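Local coordinates for phosphoacetylglucosamine mutase (Aspergillus lentulus, PDB 5O9X), which interconverts the 6-phosphate and 1-phosphate of N-acetylglucosamine, probably through a sugar bisphosphate intermediate, at residues 57-69 / 162-175. The protein carries 1 engineered substitution. Residues are numbered along the deposited sequence; the frame is centred on the assembly and turned at random.
Sequences LSGQWIGVMVTAA and MTTPQLHYVVRCKN. Engineered in segment 57-69: Ala-69 (natural residue Ser). With G16 (1,6-di-O-phosphono-alpha-D-glucopyranose), chain B.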
ATOM      1  N   LEU A  57     -13.004  20.886  -1.179  1.00 30.45           N
ATOM      2  CA  LEU A  57     -11.613  21.307  -1.060  1.00 32.32           C
ATOM      3  C   LEU A  57     -11.258  22.375  -2.081  1.00 34.45           C
ATOM      4  O   LEU A  57     -10.154  22.374  -2.620  1.00 37.02           O
ATOM      5  CB  LEU A  57     -10.673  20.082  -1.052  1.00 30.33           C
ATOM      6  CG  LEU A  57     -10.895  19.134   0.148  1.00 30.05           C
ATOM      7  CD1 LEU A  57      -9.967  17.906   0.032  1.00 29.00           C
ATOM      8  CD2 LEU A  57     -10.624  19.815   1.487  1.00 31.12           C
ATOM      9  N   SER A  58     -12.241  23.256  -2.371  1.00 32.87           N
ATOM     10  CA  SER A  58     -12.088  24.462  -3.248  1.00 35.61           C
ATOM     11  C   SER A  58     -11.446  24.180  -4.609  1.00 34.73           C
ATOM     12  O   SER A  58     -10.624  24.972  -5.100  1.00 35.45           O
ATOM     13  CB  SER A  58     -11.303  25.600  -2.536  1.00 43.49           C
ATOM     14  OG  SER A  58     -11.670  25.813  -1.173  1.00 49.24           O
ATOM     15  N   GLY A  59     -11.827  23.045  -5.202  1.00 34.50           N
ATOM     16  CA  GLY A  59     -11.437  22.639  -6.562  1.00 29.44           C
ATOM     17  C   GLY A  59     -10.055  22.009  -6.684  1.00 31.05           C
ATOM     18  O   GLY A  59      -9.471  22.010  -7.771  1.00 27.76           O
ATOM     19  N   GLN A  60      -9.535  21.454  -5.587  1.00 30.72           N
ATOM     20  CA  GLN A  60      -8.239  20.756  -5.604  1.00 30.31           C
ATOM     21  C   GLN A  60      -8.464  19.429  -6.338  1.00 25.80           C
ATOM     22  O   GLN A  60      -9.556  18.906  -6.332  1.00 24.31           O
ATOM     23  CB  GLN A  60      -7.671  20.539  -4.203  1.00 31.94           C
ATOM     24  CG  GLN A  60      -6.836  21.714  -3.658  1.00 33.61           C
ATOM     25  CD  GLN A  60      -6.350  21.473  -2.251  1.00 33.71           C
ATOM     26  OE1 GLN A  60      -7.134  21.239  -1.353  1.00 38.65           O
ATOM     27  NE2 GLN A  60      -5.055  21.518  -2.048  1.00 33.92           N
ATOM     28  N   TRP A  61      -7.457  18.997  -7.079  1.00 23.60           N
ATOM     29  CA  TRP A  61      -7.509  17.732  -7.787  1.00 22.00           C
ATOM     30  C   TRP A  61      -7.689  16.590  -6.789  1.00 18.11           C
ATOM     31  O   TRP A  61      -6.944  16.433  -5.799  1.00 19.24           O
ATOM     32  CB  TRP A  61      -6.235  17.567  -8.632  1.00 23.00           C
ATOM     33  CG  TRP A  61      -6.227  18.524  -9.766  1.00 23.21           C
ATOM     34  CD1 TRP A  61      -5.678  19.771  -9.789  1.00 26.13           C
ATOM     35  CD2 TRP A  61      -6.814  18.307 -11.068  1.00 25.63           C
ATOM     36  NE1 TRP A  61      -5.878  20.342 -11.053  1.00 26.79           N
ATOM     37  CE2 TRP A  61      -6.569  19.477 -11.844  1.00 24.38           C
ATOM     38  CE3 TRP A  61      -7.508  17.227 -11.656  1.00 25.99           C
ATOM     39  CZ2 TRP A  61      -7.012  19.616 -13.160  1.00 25.58           C
ATOM     40  CZ3 TRP A  61      -7.940  17.348 -12.987  1.00 26.39           C
ATOM     41  CH2 TRP A  61      -7.687  18.556 -13.723  1.00 28.52           C
ATOM     42  N   ILE A  62      -8.716  15.801  -7.048  1.00 21.32           N
ATOM     43  CA  ILE A  62      -8.916  14.516  -6.304  1.00 20.19           C
ATOM     44  C   ILE A  62      -8.588  13.332  -7.271  1.00 21.18           C
ATOM     45  O   ILE A  62      -8.956  13.383  -8.447  1.00 22.27           O
ATOM     46  CB  ILE A  62     -10.378  14.469  -5.855  1.00 19.08           C
ATOM     47  CG1 ILE A  62     -10.654  15.582  -4.786  1.00 18.51           C
ATOM     48  CG2 ILE A  62     -10.791  13.095  -5.265  1.00 18.19           C
ATOM     49  CD1 ILE A  62      -9.713  15.517  -3.573  1.00 17.85           C
ATOM     50  N   GLY A  63      -7.994  12.240  -6.768  1.00 20.69           N
ATOM     51  CA  GLY A  63      -7.625  11.143  -7.731  1.00 19.42           C
ATOM     52  C   GLY A  63      -8.598   9.990  -7.514  1.00 21.02           C
ATOM     53  O   GLY A  63      -9.168   9.805  -6.368  1.00 19.76           O
ATOM     54  N   VAL A  64      -8.809   9.212  -8.580  1.00 19.28           N
ATOM     55  CA  VAL A  64      -9.504   7.956  -8.475  1.00 16.85           C
ATOM     56  C   VAL A  64      -8.620   6.896  -9.148  1.00 18.36           C
ATOM     57  O   VAL A  64      -8.250   7.086 -10.269  1.00 18.40           O
ATOM     58  CB  VAL A  64     -10.877   8.002  -9.217  1.00 17.21           C
ATOM     59  CG1 VAL A  64     -11.580   6.664  -9.052  1.00 19.41           C
ATOM     60  CG2 VAL A  64     -11.799   9.060  -8.586  1.00 18.80           C
ATOM     61  N   MET A  65      -8.283   5.822  -8.452  1.00 17.60           N
ATOM     62  CA  MET A  65      -7.488   4.743  -9.061  1.00 20.23           C
ATOM     63  C   MET A  65      -8.420   3.545  -9.207  1.00 17.88           C
ATOM     64  O   MET A  65      -9.034   3.124  -8.199  1.00 19.26           O
ATOM     65  CB  MET A  65      -6.331   4.357  -8.119  1.00 21.93           C
ATOM     66  CG  MET A  65      -5.441   3.225  -8.677  1.00 19.79           C
ATOM     67  SD  MET A  65      -4.523   3.760 -10.134  1.00 21.43           S
ATOM     68  CE  MET A  65      -3.944   2.163 -10.678  1.00 17.33           C
ATOM     69  N   VAL A  66      -8.540   3.002 -10.412  1.00 18.88           N
ATOM     70  CA  VAL A  66      -9.409   1.849 -10.614  1.00 18.16           C
ATOM     71  C   VAL A  66      -8.486   0.590 -10.586  1.00 18.46           C
ATOM     72  O   VAL A  66      -7.715   0.370 -11.504  1.00 16.52           O
ATOM     73  CB  VAL A  66     -10.185   1.927 -11.929  1.00 19.50           C
ATOM     74  CG1 VAL A  66     -11.042   0.638 -12.128  1.00 17.89           C
ATOM     75  CG2 VAL A  66     -11.045   3.232 -11.899  1.00 20.53           C
ATOM     76  N   THR A  67      -8.554  -0.176  -9.483  1.00 16.72           N
ATOM     77  CA  THR A  67      -7.714  -1.315  -9.331  1.00 17.59           C
ATOM     78  C   THR A  67      -8.320  -2.125  -8.179  1.00 16.54           C
ATOM     79  O   THR A  67      -8.967  -1.585  -7.281  1.00 16.56           O
ATOM     80  CB  THR A  67      -6.222  -0.883  -8.931  1.00 17.19           C
ATOM     81  OG1 THR A  67      -5.447  -2.063  -8.817  1.00 18.27           O
ATOM     82  CG2 THR A  67      -6.147  -0.155  -7.550  1.00 17.01           C
ATOM     83  N   ALA A  68      -8.087  -3.422  -8.229  1.00 17.77           N
ATOM     84  CA  ALA A  68      -8.214  -4.289  -7.044  1.00 17.00           C
ATOM     85  C   ALA A  68      -6.834  -4.810  -6.540  1.00 18.25           C
ATOM     86  O   ALA A  68      -6.812  -5.727  -5.715  1.00 16.66           O
ATOM     87  CB  ALA A  68      -9.215  -5.430  -7.283  1.00 15.13           C
ATOM     88  N   ALA A  69      -5.710  -4.201  -7.011  1.00 19.81           N
ATOM     89  CA  ALA A  69      -4.354  -4.347  -6.316  1.00 18.89           C
ATOM     90  C   ALA A  69      -3.873  -5.817  -6.206  1.00 20.41           C
ATOM     91  O   ALA A  69      -3.607  -6.415  -7.246  1.00 20.08           O
ATOM     92  CB  ALA A  69      -4.447  -3.697  -4.948  1.00 21.06           C
ATOM     93  N   MET A 162      -1.506   3.355 -15.150  1.00 15.32           N
ATOM     94  CA  MET A 162      -0.446   3.779 -14.235  1.00 16.06           C
ATOM     95  C   MET A 162      -0.480   2.865 -13.023  1.00 15.84           C
ATOM     96  O   MET A 162      -1.491   2.199 -12.740  1.00 15.64           O
ATOM     97  CB  MET A 162      -0.696   5.249 -13.763  1.00 17.10           C
ATOM     98  CG  MET A 162      -0.589   6.300 -14.902  1.00 22.17           C
ATOM     99  SD  MET A 162      -0.033   7.942 -14.351  1.00 26.81           S
ATOM    100  CE  MET A 162      -1.212   8.200 -13.164  1.00 17.83           C
ATOM    101  N   THR A 163       0.618   2.863 -12.266  1.00 15.12           N
ATOM    102  CA  THR A 163       0.673   2.100 -10.995  1.00 12.73           C
ATOM    103  C   THR A 163      -0.089   2.986 -10.018  1.00 15.03           C
ATOM    104  O   THR A 163      -0.313   4.189 -10.304  1.00 14.61           O
ATOM    105  CB  THR A 163       2.159   1.951 -10.495  1.00 15.46           C
ATOM    106  OG1 THR A 163       2.695   3.206 -10.140  1.00 15.13           O
ATOM    107  CG2 THR A 163       3.079   1.326 -11.569  1.00 13.75           C
ATOM    108  N   THR A 164      -0.582   2.392  -8.931  1.00 14.96           N
ATOM    109  CA  THR A 164      -1.228   3.181  -7.891  1.00 15.70           C
ATOM    110  C   THR A 164      -0.365   4.350  -7.417  1.00 15.50           C
ATOM    111  O   THR A 164      -0.862   5.457  -7.319  1.00 17.69           O
ATOM    112  CB  THR A 164      -1.713   2.230  -6.790  1.00 16.75           C
ATOM    113  OG1 THR A 164      -2.792   1.449  -7.351  1.00 16.88           O
ATOM    114  CG2 THR A 164      -2.267   2.997  -5.545  1.00 19.42           C
ATOM    115  N   PRO A 165       0.900   4.103  -7.055  1.00 15.70           N
ATOM    116  CA  PRO A 165       1.692   5.229  -6.553  1.00 17.74           C
ATOM    117  C   PRO A 165       1.925   6.318  -7.616  1.00 17.89           C
ATOM    118  O   PRO A 165       2.007   7.489  -7.250  1.00 18.18           O
ATOM    119  CB  PRO A 165       3.065   4.582  -6.234  1.00 17.93           C
ATOM    120  CG  PRO A 165       2.779   3.146  -6.012  1.00 18.89           C
ATOM    121  CD  PRO A 165       1.562   2.794  -6.832  1.00 15.56           C
ATOM    122  N   GLN A 166       2.011   5.947  -8.911  1.00 19.15           N
ATOM    123  CA  GLN A 166       2.048   7.021  -9.989  1.00 16.47           C
ATOM    124  C   GLN A 166       0.848   7.947  -9.915  1.00 18.76           C
ATOM    125  O   GLN A 166       1.024   9.191 -10.015  1.00 19.04           O
ATOM    126  CB  GLN A 166       2.171   6.455 -11.384  1.00 16.48           C
ATOM    127  CG  GLN A 166       3.589   5.981 -11.634  1.00 15.68           C
ATOM    128  CD  GLN A 166       3.707   5.319 -13.011  1.00 18.19           C
ATOM    129  OE1 GLN A 166       2.726   4.708 -13.555  1.00 15.69           O
ATOM    130  NE2 GLN A 166       4.895   5.444 -13.597  1.00 17.85           N
ATOM    131  N   LEU A 167      -0.352   7.370  -9.770  1.00 18.63           N
ATOM    132  CA  LEU A 167      -1.552   8.199  -9.649  1.00 17.96           C
ATOM    133  C   LEU A 167      -1.474   9.121  -8.375  1.00 20.67           C
ATOM    134  O   LEU A 167      -1.734  10.323  -8.463  1.00 17.74           O
ATOM    135  CB  LEU A 167      -2.858   7.306  -9.762  1.00 17.54           C
ATOM    136  CG  LEU A 167      -3.955   8.346  -9.639  1.00 21.74           C
ATOM    137  CD1 LEU A 167      -4.341   9.180 -10.862  1.00 19.85           C
ATOM    138  CD2 LEU A 167      -5.069   7.964  -8.721  1.00 24.84           C
ATOM    139  N   HIS A 168      -1.154   8.565  -7.175  1.00 20.28           N
ATOM    140  CA  HIS A 168      -0.967   9.429  -5.977  1.00 19.70           C
ATOM    141  C   HIS A 168       0.065  10.572  -6.196  1.00 21.11           C
ATOM    142  O   HIS A 168      -0.119  11.749  -5.745  1.00 18.39           O
ATOM    143  CB  HIS A 168      -0.430   8.548  -4.846  1.00 19.98           C
ATOM    144  CG  HIS A 168      -1.479   7.763  -4.145  1.00 23.25           C
ATOM    145  ND1 HIS A 168      -2.089   6.665  -4.704  1.00 25.65           N
ATOM    146  CD2 HIS A 168      -2.039   7.929  -2.914  1.00 21.23           C
ATOM    147  CE1 HIS A 168      -2.924   6.140  -3.818  1.00 23.69           C
ATOM    148  NE2 HIS A 168      -2.943   6.915  -2.744  1.00 25.88           N
ATOM    149  N   TYR A 169       1.167  10.231  -6.852  1.00 19.25           N
ATOM    150  CA  TYR A 169       2.213  11.211  -7.245  1.00 20.86           C
ATOM    151  C   TYR A 169       1.635  12.335  -8.117  1.00 21.84           C
ATOM    152  O   TYR A 169       1.892  13.513  -7.839  1.00 21.86           O
ATOM    153  CB  TYR A 169       3.424  10.499  -7.964  1.00 21.40           C
ATOM    154  CG  TYR A 169       4.292  11.431  -8.717  1.00 22.08           C
ATOM    155  CD1 TYR A 169       5.455  12.025  -8.070  1.00 24.68           C
ATOM    156  CD2 TYR A 169       4.000  11.799 -10.031  1.00 21.86           C
ATOM    157  CE1 TYR A 169       6.282  12.901  -8.774  1.00 23.65           C
ATOM    158  CE2 TYR A 169       4.819  12.704 -10.711  1.00 23.79           C
ATOM    159  CZ  TYR A 169       5.939  13.257 -10.082  1.00 23.02           C
ATOM    160  OH  TYR A 169       6.758  14.174 -10.784  1.00 22.71           O
ATOM    161  N   VAL A 170       0.832  11.983  -9.131  1.00 20.36           N
ATOM    162  CA  VAL A 170       0.216  12.956 -10.067  1.00 20.15           C
ATOM    163  C   VAL A 170      -0.720  13.921  -9.306  1.00 20.78           C
ATOM    164  O   VAL A 170      -0.678  15.128  -9.554  1.00 19.18           O
ATOM    165  CB  VAL A 170      -0.568  12.278 -11.219  1.00 22.02           C
ATOM    166  CG1 VAL A 170      -1.379  13.291 -12.040  1.00 20.85           C
ATOM    167  CG2 VAL A 170       0.406  11.576 -12.153  1.00 18.86           C
ATOM    168  N   VAL A 171      -1.572  13.379  -8.439  1.00 21.31           N
ATOM    169  CA  VAL A 171      -2.485  14.179  -7.591  1.00 20.68           C
ATOM    170  C   VAL A 171      -1.689  15.245  -6.767  1.00 20.99           C
ATOM    171  O   VAL A 171      -2.001  16.432  -6.870  1.00 22.28           O
ATOM    172  CB  VAL A 171      -3.333  13.307  -6.635  1.00 19.04           C
ATOM    173  CG1 VAL A 171      -4.186  14.251  -5.724  1.00 18.97           C
ATOM    174  CG2 VAL A 171      -4.273  12.376  -7.494  1.00 19.25           C
ATOM    175  N   ARG A 172      -0.719  14.795  -5.971  1.00 25.37           N
ATOM    176  CA  ARG A 172       0.180  15.685  -5.201  1.00 27.23           C
ATOM    177  C   ARG A 172       0.852  16.727  -6.124  1.00 30.85           C
ATOM    178  O   ARG A 172       0.770  17.949  -5.853  1.00 32.45           O
ATOM    179  CB  ARG A 172       1.171  14.919  -4.364  1.00 27.40           C
ATOM    180  CG  ARG A 172       1.908  15.826  -3.422  1.00 31.74           C
ATOM    181  CD  ARG A 172       2.794  15.009  -2.551  1.00 38.01           C
ATOM    182  NE  ARG A 172       3.465  15.796  -1.516  1.00 40.13           N
ATOM    183  CZ  ARG A 172       4.033  15.236  -0.443  1.00 51.81           C
ATOM    184  NH1 ARG A 172       4.007  13.918  -0.291  1.00 56.11           N
ATOM    185  NH2 ARG A 172       4.617  15.974   0.490  1.00 54.67           N
ATOM    186  N   CYS A 173       1.433  16.293  -7.231  1.00 26.39           N
ATOM    187  CA  CYS A 173       2.033  17.262  -8.166  1.00 27.16           C
ATOM    188  C   CYS A 173       1.067  18.333  -8.641  1.00 30.53           C
ATOM    189  O   CYS A 173       1.416  19.537  -8.606  1.00 30.18           O
ATOM    190  CB  CYS A 173       2.657  16.598  -9.418  1.00 26.15           C
ATOM    191  SG  CYS A 173       4.131  15.686  -8.942  1.00 27.98           S
ATOM    192  N   LYS A 174      -0.120  17.943  -9.109  1.00 27.38           N
ATOM    193  CA  LYS A 174      -1.012  18.955  -9.685  1.00 30.38           C
ATOM    194  C   LYS A 174      -1.493  19.952  -8.562  1.00 30.19           C
ATOM    195  O   LYS A 174      -1.828  21.117  -8.829  1.00 31.64           O
ATOM    196  CB  LYS A 174      -2.220  18.313 -10.361  1.00 27.77           C
ATOM    197  CG  LYS A 174      -1.928  17.408 -11.534  1.00 28.53           C
ATOM    198  CD  LYS A 174      -3.216  16.969 -12.170  1.00 26.10           C
ATOM    199  CE  LYS A 174      -3.774  18.080 -13.058  1.00 31.27           C
ATOM    200  NZ  LYS A 174      -2.899  18.433 -14.197  1.00 32.01           N
ATOM    201  N   ASN A 175      -1.562  19.486  -7.322  1.00 27.46           N
ATOM    202  CA  ASN A 175      -2.041  20.373  -6.259  1.00 30.58           C
ATOM    203  C   ASN A 175      -0.930  21.249  -5.658  1.00 33.96           C
ATOM    204  O   ASN A 175      -1.211  22.084  -4.809  1.00 30.67           O
ATOM    205  CB  ASN A 175      -2.764  19.592  -5.175  1.00 27.20           C
ATOM    206  CG  ASN A 175      -4.124  19.083  -5.642  1.00 28.03           C
ATOM    207  OD1 ASN A 175      -4.463  17.920  -5.400  1.00 27.71           O
ATOM    208  ND2 ASN A 175      -4.879  19.913  -6.318  1.00 24.05           N
TER
HETATM  209  C1  G16 B 601      -4.950  -3.512   0.888  1.00 19.76           C
HETATM  210  C2  G16 B 601      -4.550  -2.416   1.871  1.00 27.33           C
HETATM  211  C3  G16 B 601      -3.472  -2.957   2.864  1.00 24.16           C
HETATM  212  C4  G16 B 601      -3.891  -4.211   3.611  1.00 22.73           C
HETATM  213  C5  G16 B 601      -4.270  -5.266   2.579  1.00 22.52           C
HETATM  214  C6  G16 B 601      -4.982  -6.474   3.141  1.00 20.51           C
HETATM  215  O1  G16 B 601      -3.806  -3.879   0.112  1.00 20.16           O
HETATM  216  O2  G16 B 601      -4.087  -1.188   1.229  1.00 31.53           O
HETATM  217  O3  G16 B 601      -3.123  -1.911   3.681  1.00 27.54           O
HETATM  218  O4  G16 B 601      -2.831  -4.816   4.475  1.00 22.37           O
HETATM  219  O5  G16 B 601      -5.293  -4.784   1.675  1.00 20.78           O
HETATM  220  O6  G16 B 601      -6.234  -5.978   3.798  1.00 16.99           O
HETATM  221  P   G16 B 601      -7.274  -7.065   4.405  1.00 16.36           P
HETATM  222  O1P G16 B 601      -6.495  -8.034   5.325  1.00 15.51           O
HETATM  223  O2P G16 B 601      -7.855  -7.875   3.221  1.00 16.18           O
HETATM  224  O3P G16 B 601      -8.433  -6.298   5.076  1.00 18.19           O
HETATM  225  P'  G16 B 601      -3.758  -3.750  -1.521  1.00 18.22           P
HETATM  226  O1X G16 B 601      -4.569  -2.487  -1.919  1.00 17.73           O
HETATM  227  O2X G16 B 601      -4.542  -4.974  -2.096  1.00 17.83           O
HETATM  228  O3X G16 B 601      -2.338  -3.869  -1.956  1.00 18.11           O
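Met-162 meets Met-65 through its carbonyl: the Met-65 CE methyl lies 3.2 Å from Met-162 O, just ahead of a helix packed on the mixed sheet of the alpha/beta/alpha domain I of this phosphohexomutase. Helix 164-175 runs antiparallel to strand 61-66, 172° between their directions and 8.1 Å apart at closest approach. Thr-163 and Gln-166 start it with a capping box, each side chain accepting from the other's backbone N. Thr-164 comes next, its OG1 3.5 Å from Met-65 CG and near Thr-67 CG2 as well, while that hydroxyl is hydrogen-bonded to Asp-286. Beyond the strand's C-terminal end, Thr-67 OG1 accepts from Ala-69 N in an ST turn and is also hydrogen-bonded to Asp-133. The same loop holds Ala-69, an engineered replacement of serine, whose CB lies 3.1 Å from O2X of the bound glucose 1,6-bisphosphate (G16). Met-65 reaches Thr-164 because CG stands anti to the backbone N and the chain then bends (chi2 67°), carrying SD along Leu-167 CB. One turn on, Leu-167 pushes CD2 against the strand backbone, 3.6 Å from Val-64 O. Val-171 follows with CG2 directly against Gly-63, 3.6 Å from its CA, where the CA atoms of Gly-63 and Val-171 come within 6.0 Å. The other methyl, CG1, rests on Trp-61 O. At the far end of the helix, Lys-174 bends at chi3 and chi4 over one face of the Trp-61 indole, giving a cation-pi contact through NZ and a CH-pi contact from CE, 3.6 Å from the six-membered ring centroid.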